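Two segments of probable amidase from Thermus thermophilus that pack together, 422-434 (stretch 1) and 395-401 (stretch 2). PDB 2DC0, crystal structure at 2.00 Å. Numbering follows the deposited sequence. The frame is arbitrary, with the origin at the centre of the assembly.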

# COMPACT_ATOMS: atom_id res chain seq x y z
N VAL A 422 -2.60 12.34 13.23
CA VAL A 422 -3.90 12.74 12.72
C VAL A 422 -4.81 13.18 13.86
O VAL A 422 -5.46 14.23 13.80
CB VAL A 422 -4.58 11.58 11.95
CG1 VAL A 422 -6.01 11.96 11.59
CG2 VAL A 422 -3.78 11.28 10.69
N LEU A 423 -4.84 12.38 14.92
CA LEU A 423 -5.67 12.69 16.08
C LEU A 423 -5.22 13.98 16.76
O LEU A 423 -6.04 14.76 17.23
CB LEU A 423 -5.64 11.51 17.06
CG LEU A 423 -6.40 10.30 16.50
CD1 LEU A 423 -6.09 9.03 17.31
CD2 LEU A 423 -7.90 10.60 16.54
N ALA A 424 -3.91 14.21 16.81
CA ALA A 424 -3.39 15.42 17.43
C ALA A 424 -3.81 16.64 16.59
O ALA A 424 -4.26 17.65 17.13
CB ALA A 424 -1.86 15.36 17.53
N LEU A 425 -3.65 16.54 15.28
CA LEU A 425 -4.05 17.64 14.40
C LEU A 425 -5.56 17.86 14.48
O LEU A 425 -6.04 18.98 14.37
CB LEU A 425 -3.62 17.36 12.95
CG LEU A 425 -2.12 17.37 12.68
CD1 LEU A 425 -1.83 16.72 11.33
CD2 LEU A 425 -1.59 18.81 12.71
N GLY A 426 -6.30 16.77 14.67
CA GLY A 426 -7.74 16.88 14.77
C GLY A 426 -8.13 17.66 16.02
O GLY A 426 -9.05 18.48 15.99
N GLY A 427 -7.42 17.41 17.11
CA GLY A 427 -7.70 18.11 18.35
C GLY A 427 -7.39 19.58 18.22
O GLY A 427 -8.10 20.44 18.74
N TRP A 428 -6.30 19.88 17.52
CA TRP A 428 -5.87 21.25 17.29
C TRP A 428 -6.95 22.00 16.50
O TRP A 428 -7.31 23.13 16.84
CB TRP A 428 -4.56 21.26 16.51
CG TRP A 428 -3.97 22.63 16.35
CD1 TRP A 428 -3.11 23.27 17.22
CD2 TRP A 428 -4.17 23.53 15.26
NE1 TRP A 428 -2.78 24.51 16.72
CE2 TRP A 428 -3.42 24.70 15.53
CE3 TRP A 428 -4.94 23.46 14.08
CZ2 TRP A 428 -3.40 25.79 14.65
CZ3 TRP A 428 -4.91 24.55 13.21
CH2 TRP A 428 -4.15 25.70 13.51
N LEU A 429 -7.45 21.35 15.46
CA LEU A 429 -8.49 21.95 14.62
C LEU A 429 -9.81 22.09 15.36
O LEU A 429 -10.46 23.13 15.29
CB LEU A 429 -8.70 21.10 13.36
CG LEU A 429 -7.60 21.19 12.28
CD1 LEU A 429 -7.74 20.02 11.31
CD2 LEU A 429 -7.73 22.52 11.52
N GLU A 430 -10.21 21.04 16.07
CA GLU A 430 -11.45 21.03 16.83
C GLU A 430 -11.55 22.21 17.80
O GLU A 430 -12.61 22.82 17.95
CB GLU A 430 -11.57 19.71 17.60
CG GLU A 430 -12.81 19.53 18.45
CD GLU A 430 -12.75 18.25 19.28
OE1 GLU A 430 -11.81 18.12 20.07
OE2 GLU A 430 -13.64 17.39 19.13
N ALA A 431 -10.44 22.52 18.45
CA ALA A 431 -10.38 23.63 19.40
C ALA A 431 -10.46 24.98 18.70
O ALA A 431 -10.67 26.01 19.35
CB ALA A 431 -9.08 23.54 20.23
N ARG A 432 -10.32 24.98 17.37
CA ARG A 432 -10.35 26.21 16.58
C ARG A 432 -11.46 26.28 15.52
O ARG A 432 -11.47 27.18 14.69
CB ARG A 432 -8.99 26.42 15.92
CG ARG A 432 -7.86 26.61 16.91
CD ARG A 432 -6.48 26.58 16.26
NE ARG A 432 -5.44 26.83 17.26
CZ ARG A 432 -5.19 26.03 18.30
NH1 ARG A 432 -5.90 24.92 18.47
NH2 ARG A 432 -4.25 26.35 19.18
N LEU A 433 -12.39 25.33 15.57
CA LEU A 433 -13.51 25.28 14.63
C LEU A 433 -14.82 25.57 15.37
O LEU A 433 -14.83 26.16 16.45
CB LEU A 433 -13.62 23.90 13.98
CG LEU A 433 -12.55 23.49 12.97
CD1 LEU A 433 -12.74 22.05 12.57
CD2 LEU A 433 -12.65 24.41 11.76
N GLY A 434 -15.92 25.11 14.77
CA GLY A 434 -17.23 25.30 15.37
C GLY A 434 -18.01 23.99 15.49
O GLY A 434 -17.48 22.94 15.08
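Stretch 2, residues 395-401: TLALPFA

Stretch 2 is assigned strand from 395 to 401, extended except at Phe 400, whose psi is -15°, and it lies against the helix of stretch 1 in nearly the same direction. The two axes approach to 8.7 Å, and their N-to-C directions differ by 19° (signed crossing angle -19°), the shallow, near-parallel alignment familiar from α/β packing. No hydrogen bond crosses between the stretches; the contact is mostly apolar side chains packed on each other and on backbone atoms, and it buries 421 Å² counting both sides.

The strand's alternation sets the pattern. Leu 396 and Leu 398 point their CA-to-CB bonds toward the helix, whereas Ala 397 between them is out of reach. Leu 396 takes chi1 t and chi2 p; Leu 398 takes p and p.

Walking along stretch 1, Val 422 comes first, directed toward the strand with chi1 t. Its CA is 6.9 Å from the CA of Leu 396, and its CG1 rests 3.7 Å from Leu 396 CB. Leu 423 leaves its backbone sideways, yet its end comes nearer, bringing Leu 423 CD2 to 4.4 Å from Leu 396 CD1. Ala 424 points away and Leu 425 sideways, and neither makes contact.

One turn after Val 422, Gly 426 is the key to the fit. Its CA lies 3.5 Å from Leu 396 CD2, and its O lies 3.5 Å from Leu 398 CD2, so both inward leucines reach the helix backbone here. A CB on Gly 426 would point toward the strand and fall 2.2 Å from Leu 396 CD2, a clash. Gly 427 is a different case: a CB there would point away, with room to spare.

Further on, Leu 429 points toward the strand but only grazes it, with its CB 4.4 Å from Leu 398 CD2. Glu 430 is sideways, and both its N and its CB stand 4.1 Å from Leu 398 CD2. The same methyl thus meets Gly 426, Leu 429 and Glu 430.

A type I turn from Glu 430 to Leu 433 then brings the chain back to the strand. Within it, Ala 431 and Arg 432 stay out of reach, and Arg 432 NH1 instead donates to Trp 428 O at 2.8 Å. Leu 433, directed toward the strand, places its CD1 3.5 Å from Pro 399 O, 3.7 Å from Phe 400 CB and 4.3 Å from Leu 398 CD2. Gly 434 closes the contact, its CA 5.8 Å from the CA of Phe 400 and its O 3.7 Å from Pro 399 O, an approach of two acceptors and not a hydrogen bond.

The rule is compact: alternate strand leucines face the helix, the bare glycine makes room for Leu 396, and a leucine at the end of the turn packs on Leu 398, Pro 399 and Phe 400.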

# COMPACT_ATOMS: atom_id res chain seq x y z
N THR A 395 -7.61 8.41 8.74
CA THR A 395 -8.40 9.58 8.35
C THR A 395 -9.47 9.91 9.39
O THR A 395 -10.27 9.07 9.77
CB THR A 395 -9.07 9.34 6.99
OG1 THR A 395 -8.09 8.86 6.06
CG2 THR A 395 -9.67 10.64 6.48
N LEU A 396 -9.46 11.16 9.83
CA LEU A 396 -10.42 11.64 10.82
C LEU A 396 -11.49 12.50 10.17
O LEU A 396 -11.21 13.26 9.25
CB LEU A 396 -9.69 12.48 11.87
CG LEU A 396 -10.55 13.14 12.94
CD1 LEU A 396 -11.09 12.05 13.88
CD2 LEU A 396 -9.72 14.15 13.74
N ALA A 397 -12.73 12.37 10.64
CA ALA A 397 -13.82 13.21 10.16
C ALA A 397 -14.34 13.95 11.39
O ALA A 397 -14.66 13.32 12.40
CB ALA A 397 -14.94 12.36 9.53
N LEU A 398 -14.39 15.27 11.32
CA LEU A 398 -14.91 16.08 12.42
C LEU A 398 -15.69 17.26 11.86
O LEU A 398 -15.40 17.75 10.76
CB LEU A 398 -13.78 16.60 13.33
CG LEU A 398 -12.43 17.10 12.77
CD1 LEU A 398 -12.59 17.82 11.46
CD2 LEU A 398 -11.80 18.01 13.83
N PRO A 399 -16.71 17.74 12.59
CA PRO A 399 -17.54 18.86 12.15
C PRO A 399 -16.76 20.14 11.95
O PRO A 399 -15.90 20.47 12.77
CB PRO A 399 -18.57 19.01 13.28
CG PRO A 399 -18.62 17.64 13.89
CD PRO A 399 -17.17 17.24 13.90
N PHE A 400 -17.05 20.87 10.88
CA PHE A 400 -16.34 22.12 10.64
C PHE A 400 -17.24 23.21 10.09
O PHE A 400 -16.87 24.39 10.10
CB PHE A 400 -15.14 21.87 9.71
CG PHE A 400 -15.43 22.11 8.25
CD1 PHE A 400 -15.12 23.32 7.64
CD2 PHE A 400 -15.98 21.09 7.46
CE1 PHE A 400 -15.35 23.53 6.28
CE2 PHE A 400 -16.21 21.28 6.10
CZ PHE A 400 -15.89 22.50 5.51
N ALA A 401 -18.43 22.85 9.62
CA ALA A 401 -19.34 23.84 9.07
C ALA A 401 -20.81 23.41 9.09
O ALA A 401 -21.13 22.28 9.46
CB ALA A 401 -18.92 24.19 7.64